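Local coordinates for assembly chaperone of ribosomal protein L4 (Acl4) (Chaetomium thermophilum, PDB 5TQB) that probably acts as a dedicated chaperone that binds newly made ribosomal protein L4 and protects it before ribosome assembly, using a largely helical, TPR-type scaffold, at residues 147-152 with 171-176; 155-160 with 191-196. All blocks are in the same frame, centred on the assembly; numbering follows the deposited sequence.

Overall arrangement
From the N terminus the chain runs through a series of helices, helix 100-125 among them, before helix 131-156. That helix carries segment 147-152, and the chain turns off its C-terminal end through 155-160. Helix 166-180 then folds back, and contact 1 closes a loop of 18 residues between its segments. Helix 185-197 follows, and contact 2 closes a loop of 30 residues. The segments alternate, so the contacts cross rather than nest. Glu-171 of contact 1 forms a salt bridge with Arg-195 of contact 2, and Ile-174 packs on Val-191 and Val-194. Contact 1 pairs helices 131-156 and 166-180; contact 2 ties the turn after helix 131-156 to helix 185-197.

Contact 1 of 2, residues 147-152 with 171-176; sequences ETLCAV and EALITE. With EDO (1,2-ethanediol), chain I.
Leu-149 and Leu-173 meet where helix 131-156 and helix 166-180 run antiparallel, the axes of segments 147-152 and 171-176 approaching to 9.0 Å at 162°. Their CA atoms are 5.7 Å apart. The two leucine side chains pass each other at a slant, with Leu-149 CD2 3.7 Å from Leu-173 CD2. Leu-173 divides its branches between two partners. CD2 serves Leu-149, while CD1 lies 3.6 Å from Val-152 CG1. Val-152 presents this methyl because CG1 stands anti to the backbone N (chi1 177°). Its side chain also packs on Val-103 and Phe-106 of helix 100-125, which extends the apolar layer to a third helix.

The other methyl of Leu-149 meets Glu-176. Leu-149 CD1 sits over the flat face of the carboxylate, 3.5 Å from Glu-176 CD. The fully extended glutamate chain crosses the leucine side chain at about a right angle, with its CG also touching CD1. It carries its charge on to Arg-114, with which OE2 forms a salt bridge.

Glu-147 takes no part in this packing. Its OE1 accepts a hydrogen bond from 1,2-ethanediol O2 at 3.0 Å, and OE2 a weak one from O1; the diol is probably from the crystallisation liquor. OE2 is also paired with Arg-144 and Trp-184 NE1. With an alanine here, Arg-144 would probably lose its carboxylate mate and the Trp-184 indole N-H its acceptor.

No hydrogen bond joins the two segments. The antiparallel pairing of these two helices in the helical array rests on aliphatic branches, and the one acidic group that touches them has its charge met by Arg-114.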
ATOM      1  N   GLU B 147       8.481   8.006  12.496  1.00 61.36           N
ATOM      2  CA  GLU B 147       8.973   7.172  11.411  1.00 57.51           C
ATOM      3  C   GLU B 147      10.462   7.412  11.160  1.00 54.94           C
ATOM      4  O   GLU B 147      11.178   6.507  10.744  1.00 52.34           O
ATOM      5  CB  GLU B 147       8.173   7.439  10.135  1.00 52.48           C
ATOM      6  CG  GLU B 147       6.729   6.939  10.183  1.00 55.77           C
ATOM      7  CD  GLU B 147       5.810   7.663   9.189  1.00 58.84           C
ATOM      8  OE1 GLU B 147       6.323   8.347   8.276  1.00 55.21           O
ATOM      9  OE2 GLU B 147       4.571   7.552   9.325  1.00 60.36           O
ATOM     10  N   THR B 148      10.923   8.633  11.417  1.00 56.02           N
ATOM     11  CA  THR B 148      12.329   8.976  11.225  1.00 53.78           C
ATOM     12  C   THR B 148      13.185   8.296  12.290  1.00 56.73           C
ATOM     13  O   THR B 148      14.277   7.795  12.005  1.00 56.41           O
ATOM     14  CB  THR B 148      12.548  10.501  11.284  1.00 52.24           C
ATOM     15  OG1 THR B 148      11.834  11.130  10.209  1.00 57.73           O
ATOM     16  CG2 THR B 148      14.021  10.847  11.165  1.00 50.63           C
ATOM     17  N   LEU B 149      12.687   8.279  13.519  1.00 56.04           N
ATOM     18  CA  LEU B 149      13.418   7.653  14.604  1.00 59.75           C
ATOM     19  C   LEU B 149      13.486   6.158  14.327  1.00 61.72           C
ATOM     20  O   LEU B 149      14.532   5.532  14.503  1.00 63.99           O
ATOM     21  CB  LEU B 149      12.747   7.952  15.949  1.00 60.92           C
ATOM     22  CG  LEU B 149      12.595   9.449  16.264  1.00 62.13           C
ATOM     23  CD1 LEU B 149      11.896   9.658  17.595  1.00 64.37           C
ATOM     24  CD2 LEU B 149      13.931  10.163  16.252  1.00 60.88           C
ATOM     25  N   CYS B 150      12.377   5.602  13.848  1.00 60.78           N
ATOM     26  CA  CYS B 150      12.319   4.190  13.495  1.00 56.15           C
ATOM     27  C   CYS B 150      13.287   3.889  12.363  1.00 56.69           C
ATOM     28  O   CYS B 150      13.923   2.836  12.345  1.00 58.67           O
ATOM     29  CB  CYS B 150      10.901   3.797  13.087  1.00 53.66           C
ATOM     30  SG  CYS B 150       9.721   3.714  14.472  1.00 65.48           S
ATOM     31  N   ALA B 151      13.406   4.814  11.418  1.00 56.17           N
ATOM     32  CA  ALA B 151      14.344   4.620  10.322  1.00 56.31           C
ATOM     33  C   ALA B 151      15.770   4.501  10.860  1.00 55.89           C
ATOM     34  O   ALA B 151      16.560   3.705  10.360  1.00 61.52           O
ATOM     35  CB  ALA B 151      14.244   5.744   9.321  1.00 54.34           C
ATOM     36  N   VAL B 152      16.088   5.288  11.883  1.00 53.46           N
ATOM     37  CA  VAL B 152      17.414   5.258  12.496  1.00 57.81           C
ATOM     38  C   VAL B 152      17.635   3.952  13.265  1.00 58.72           C
ATOM     39  O   VAL B 152      18.721   3.375  13.222  1.00 60.03           O
ATOM     40  CB  VAL B 152      17.627   6.473  13.426  1.00 60.72           C
ATOM     41  CG1 VAL B 152      18.979   6.401  14.125  1.00 63.93           C
ATOM     42  CG2 VAL B 152      17.531   7.758  12.627  1.00 60.23           C
ATOM     43  N   GLU B 171      17.009   1.719  22.009  1.00 76.57           N
ATOM     44  CA  GLU B 171      16.103   1.818  23.148  1.00 78.30           C
ATOM     45  C   GLU B 171      15.633   3.252  23.378  1.00 76.97           C
ATOM     46  O   GLU B 171      14.493   3.477  23.785  1.00 77.69           O
ATOM     47  CB  GLU B 171      16.770   1.278  24.419  1.00 84.48           C
ATOM     48  CG  GLU B 171      16.551  -0.212  24.661  1.00 87.74           C
ATOM     49  CD  GLU B 171      15.091  -0.566  24.914  1.00 92.68           C
ATOM     50  OE1 GLU B 171      14.256   0.361  25.024  1.00 95.56           O
ATOM     51  OE2 GLU B 171      14.776  -1.774  24.998  1.00 93.30           O
ATOM     52  N   ALA B 172      16.510   4.216  23.115  1.00 76.26           N
ATOM     53  CA  ALA B 172      16.186   5.624  23.319  1.00 75.43           C
ATOM     54  C   ALA B 172      15.257   6.112  22.217  1.00 75.49           C
ATOM     55  O   ALA B 172      14.371   6.938  22.449  1.00 75.62           O
ATOM     56  CB  ALA B 172      17.456   6.459  23.349  1.00 74.43           C
ATOM     57  N   LEU B 173      15.458   5.587  21.015  1.00 73.42           N
ATOM     58  CA  LEU B 173      14.649   5.976  19.872  1.00 69.74           C
ATOM     59  C   LEU B 173      13.208   5.493  20.014  1.00 67.23           C
ATOM     60  O   LEU B 173      12.273   6.254  19.762  1.00 63.54           O
ATOM     61  CB  LEU B 173      15.276   5.449  18.580  1.00 70.17           C
ATOM     62  CG  LEU B 173      16.553   6.189  18.170  1.00 69.67           C
ATOM     63  CD1 LEU B 173      17.409   5.344  17.242  1.00 69.03           C
ATOM     64  CD2 LEU B 173      16.196   7.510  17.508  1.00 68.41           C
ATOM     65  N   ILE B 174      13.022   4.244  20.436  1.00 69.54           N
ATOM     66  CA  ILE B 174      11.676   3.675  20.511  1.00 69.27           C
ATOM     67  C   ILE B 174      10.890   4.198  21.717  1.00 69.83           C
ATOM     68  O   ILE B 174       9.660   4.196  21.701  1.00 70.00           O
ATOM     69  CB  ILE B 174      11.679   2.120  20.508  1.00 70.18           C
ATOM     70  CG1 ILE B 174      12.444   1.569  21.714  1.00 73.25           C
ATOM     71  CG2 ILE B 174      12.268   1.594  19.202  1.00 65.02           C
ATOM     72  CD1 ILE B 174      12.312   0.061  21.897  1.00 75.41           C
ATOM     73  N   THR B 175      11.588   4.647  22.757  1.00 72.91           N
ATOM     74  CA  THR B 175      10.911   5.271  23.895  1.00 73.20           C
ATOM     75  C   THR B 175      10.329   6.624  23.480  1.00 71.97           C
ATOM     76  O   THR B 175       9.175   6.930  23.785  1.00 73.06           O
ATOM     77  CB  THR B 175      11.840   5.452  25.129  1.00 87.61           C
ATOM     78  OG1 THR B 175      13.086   6.037  24.729  1.00 89.57           O
ATOM     79  CG2 THR B 175      12.098   4.113  25.813  1.00 86.49           C
ATOM     80  N   GLU B 176      11.124   7.426  22.775  1.00 68.21           N
ATOM     81  CA  GLU B 176      10.650   8.707  22.264  1.00 73.26           C
ATOM     82  C   GLU B 176       9.536   8.529  21.225  1.00 73.21           C
ATOM     83  O   GLU B 176       8.570   9.286  21.213  1.00 73.67           O
ATOM     84  CB  GLU B 176      11.806   9.514  21.660  1.00 79.26           C
ATOM     85  CG  GLU B 176      11.360  10.826  21.004  1.00 85.53           C
ATOM     86  CD  GLU B 176      12.513  11.645  20.442  1.00 89.65           C
ATOM     87  OE1 GLU B 176      13.681  11.353  20.781  1.00 93.59           O
ATOM     88  OE2 GLU B 176      12.248  12.586  19.659  1.00 87.61           O
TER
HETATM   89  C1  EDO I 405       4.885   7.510   5.432  1.00 96.37           C
HETATM   90  O1  EDO I 405       4.404   6.377   6.127  1.00 95.15           O
HETATM   91  C2  EDO I 405       6.282   7.224   4.932  1.00 98.32           C
HETATM   92  O2  EDO I 405       6.996   6.543   5.940  1.00100.82           O

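Contact 2 of 2, residues 155-160 with 191-196; sequences VYMTDL and VANVRI
Met-157, present as selenomethionine, reaches across to Val-194 and Asn-193 of helix 185-197. It lies just where the chain turns off helix 131-156. CG is anti to the carbonyl carbon (chi1 -62°) and the chain runs straight through CG, then turns about the CG-SE bond (chi3 71°). This bend lays the terminal methyl against the helix backbone. Met-157 CE comes within 3.4 Å of Asn-193 O and 4.1 Å of Val-194 CA. The selenium is 4.2 Å from Val-194 CG2, and the two side chains cross at about a right angle. Cys-170 of helix 166-180 also touches Met-157.

Asn-193 takes part through its amide oxygen as well, with OD1 4.0 Å from Met-157 CE. That oxygen has its polar partner in a basic side chain of the other protein chain, which hydrogen-bonds to it.

The turn that carries Met-157 is fixed by Val-155 O. It accepts Thr-158 N at 3.1 Å and Leu-160 N at 2.9 Å, from opposite faces of its plane. Just beyond Met-157, Asp-159 makes a salt bridge to a basic side chain of the other protein chain.

Across the two segments the contact is purely van der Waals. Asn-193 and Asp-159 make polar bonds to the partner chain, so this buried junction also forms part of the surface that holds the other protein, probably the L4 client.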
ATOM      1  N   VAL B 155      18.793   1.337  10.896  1.00 62.18           N
ATOM      2  CA  VAL B 155      20.192   1.480  10.492  1.00 61.51           C
ATOM      3  C   VAL B 155      21.099   0.837  11.543  1.00 62.71           C
ATOM      4  O   VAL B 155      22.089   0.180  11.207  1.00 59.01           O
ATOM      5  CB  VAL B 155      20.597   2.958  10.301  1.00 60.92           C
ATOM      6  CG1 VAL B 155      22.053   3.065   9.888  1.00 59.88           C
ATOM      7  CG2 VAL B 155      19.719   3.629   9.255  1.00 61.60           C
ATOM      8  N   TYR B 156      20.757   1.023  12.817  1.00 62.81           N
ATOM      9  CA  TYR B 156      21.572   0.490  13.903  1.00 65.75           C
ATOM     10  C   TYR B 156      21.426  -1.021  14.058  1.00 66.56           C
ATOM     11  O   TYR B 156      22.225  -1.654  14.747  1.00 69.79           O
ATOM     12  CB  TYR B 156      21.258   1.196  15.226  1.00 68.51           C
ATOM     13  CG  TYR B 156      22.027   2.485  15.398  1.00 69.53           C
ATOM     14  CD1 TYR B 156      23.395   2.472  15.656  1.00 71.36           C
ATOM     15  CD2 TYR B 156      21.395   3.710  15.292  1.00 69.63           C
ATOM     16  CE1 TYR B 156      24.103   3.644  15.804  1.00 73.01           C
ATOM     17  CE2 TYR B 156      22.094   4.889  15.441  1.00 71.73           C
ATOM     18  CZ  TYR B 156      23.445   4.854  15.692  1.00 74.81           C
ATOM     19  OH  TYR B 156      24.132   6.038  15.839  1.00 76.88           O
HETATM   20  N   MSE B 157      20.412  -1.592  13.411  1.00 64.75           N
HETATM   21  CA  MSE B 157      20.214  -3.037  13.429  1.00 63.31           C
HETATM   22  C   MSE B 157      20.647  -3.658  12.105  1.00 61.24           C
HETATM   23  O   MSE B 157      20.471  -4.857  11.889  1.00 59.42           O
HETATM   24  CB  MSE B 157      18.757  -3.377  13.724  1.00 65.25           C
HETATM   25  CG  MSE B 157      18.284  -2.894  15.083  1.00 67.07           C
HETATM   26 SE   MSE B 157      16.436  -3.380  15.446  1.00102.56          SE
HETATM   27  CE  MSE B 157      16.690  -5.292  15.689  1.00 84.75           C
ATOM     28  N   THR B 158      21.208  -2.830  11.226  1.00 60.19           N
ATOM     29  CA  THR B 158      21.833  -3.306  10.000  1.00 61.41           C
ATOM     30  C   THR B 158      23.231  -2.697   9.838  1.00 65.60           C
ATOM     31  O   THR B 158      24.206  -3.241  10.363  1.00 64.66           O
ATOM     32  CB  THR B 158      20.963  -3.029   8.755  1.00 63.55           C
ATOM     33  OG1 THR B 158      20.580  -1.643   8.708  1.00 62.64           O
ATOM     34  CG2 THR B 158      19.710  -3.915   8.778  1.00 61.76           C
ATOM     35  N   ASP B 159      23.319  -1.568   9.134  1.00 65.90           N
ATOM     36  CA  ASP B 159      24.606  -0.946   8.798  1.00 66.79           C
ATOM     37  C   ASP B 159      25.541  -0.766  10.008  1.00 68.64           C
ATOM     38  O   ASP B 159      26.739  -1.049   9.926  1.00 65.96           O
ATOM     39  CB  ASP B 159      24.381   0.425   8.155  1.00 69.18           C
ATOM     40  CG  ASP B 159      23.508   0.367   6.902  1.00 70.44           C
ATOM     41  OD1 ASP B 159      23.289   1.442   6.297  1.00 69.02           O
ATOM     42  OD2 ASP B 159      23.046  -0.733   6.518  1.00 69.67           O
ATOM     43  N   LEU B 160      24.988  -0.288  11.119  1.00 69.92           N
ATOM     44  CA  LEU B 160      25.780   0.055  12.299  1.00 71.27           C
ATOM     45  C   LEU B 160      25.550  -0.923  13.453  1.00 72.90           C
ATOM     46  O   LEU B 160      25.750  -0.578  14.619  1.00 72.52           O
ATOM     47  CB  LEU B 160      25.461   1.485  12.754  1.00 69.09           C
ATOM     48  CG  LEU B 160      25.670   2.595  11.718  1.00 66.60           C
ATOM     49  CD1 LEU B 160      25.262   3.942  12.293  1.00 62.61           C
ATOM     50  CD2 LEU B 160      27.116   2.637  11.232  1.00 69.21           C
ATOM     51  N   VAL B 191       9.119  -1.304  17.832  1.00 62.21           N
ATOM     52  CA  VAL B 191       9.362  -1.781  19.184  1.00 64.11           C
ATOM     53  C   VAL B 191       9.544  -3.297  19.126  1.00 66.99           C
ATOM     54  O   VAL B 191      10.449  -3.847  19.751  1.00 69.52           O
ATOM     55  CB  VAL B 191       8.202  -1.390  20.134  1.00 63.58           C
ATOM     56  CG1 VAL B 191       8.238  -2.202  21.429  1.00 63.32           C
ATOM     57  CG2 VAL B 191       8.254   0.096  20.456  1.00 63.88           C
ATOM     58  N   ALA B 192       8.696  -3.964  18.352  1.00 67.01           N
ATOM     59  CA  ALA B 192       8.762  -5.416  18.221  1.00 69.00           C
ATOM     60  C   ALA B 192      10.078  -5.845  17.579  1.00 68.12           C
ATOM     61  O   ALA B 192      10.700  -6.819  18.010  1.00 66.86           O
ATOM     62  CB  ALA B 192       7.590  -5.923  17.405  1.00 68.78           C
ATOM     63  N   ASN B 193      10.489  -5.105  16.551  1.00 65.41           N
ATOM     64  CA  ASN B 193      11.731  -5.374  15.842  1.00 64.07           C
ATOM     65  C   ASN B 193      12.883  -5.454  16.826  1.00 66.66           C
ATOM     66  O   ASN B 193      13.640  -6.425  16.830  1.00 68.04           O
ATOM     67  CB  ASN B 193      12.004  -4.274  14.818  1.00 65.15           C
ATOM     68  CG  ASN B 193      12.630  -4.801  13.541  1.00 66.11           C
ATOM     69  OD1 ASN B 193      13.340  -5.804  13.550  1.00 68.61           O
ATOM     70  ND2 ASN B 193      12.360  -4.126  12.431  1.00 64.80           N
ATOM     71  N   VAL B 194      12.992  -4.437  17.676  1.00 67.98           N
ATOM     72  CA  VAL B 194      14.019  -4.390  18.718  1.00 70.60           C
ATOM     73  C   VAL B 194      13.905  -5.576  19.675  1.00 70.55           C
ATOM     74  O   VAL B 194      14.883  -6.278  19.922  1.00 74.08           O
ATOM     75  CB  VAL B 194      13.931  -3.071  19.528  1.00 65.22           C
ATOM     76  CG1 VAL B 194      14.913  -3.074  20.698  1.00 66.11           C
ATOM     77  CG2 VAL B 194      14.192  -1.871  18.622  1.00 61.30           C
ATOM     78  N   ARG B 195      12.705  -5.785  20.210  1.00 69.39           N
ATOM     79  CA  ARG B 195      12.447  -6.857  21.166  1.00 71.52           C
ATOM     80  C   ARG B 195      12.911  -8.230  20.662  1.00 73.71           C
ATOM     81  O   ARG B 195      13.560  -8.978  21.402  1.00 74.92           O
ATOM     82  CB  ARG B 195      10.955  -6.896  21.507  1.00 72.77           C
ATOM     83  CG  ARG B 195      10.473  -5.691  22.309  1.00 76.44           C
ATOM     84  CD  ARG B 195      10.908  -5.776  23.762  1.00 81.62           C
ATOM     85  NE  ARG B 195      10.462  -4.621  24.540  1.00 82.57           N
ATOM     86  CZ  ARG B 195      11.130  -3.475  24.633  1.00 81.64           C
ATOM     87  NH1 ARG B 195      12.280  -3.309  23.995  1.00 81.54           N
ATOM     88  NH2 ARG B 195      10.643  -2.486  25.365  1.00 82.46           N
ATOM     89  N   ILE B 196      12.584  -8.547  19.409  1.00 69.43           N
ATOM     90  CA  ILE B 196      12.986  -9.810  18.789  1.00 67.04           C
ATOM     91  C   ILE B 196      14.492 -10.002  18.905  1.00 68.60           C
ATOM     92  O   ILE B 196      14.967 -11.057  19.332  1.00 69.49           O
ATOM     93  CB  ILE B 196      12.589  -9.859  17.294  1.00 64.01           C
ATOM     94  CG1 ILE B 196      11.067  -9.899  17.143  1.00 64.97           C
ATOM     95  CG2 ILE B 196      13.187 -11.084  16.608  1.00 62.24           C
ATOM     96  CD1 ILE B 196      10.563  -9.577  15.730  1.00 59.77           C
TER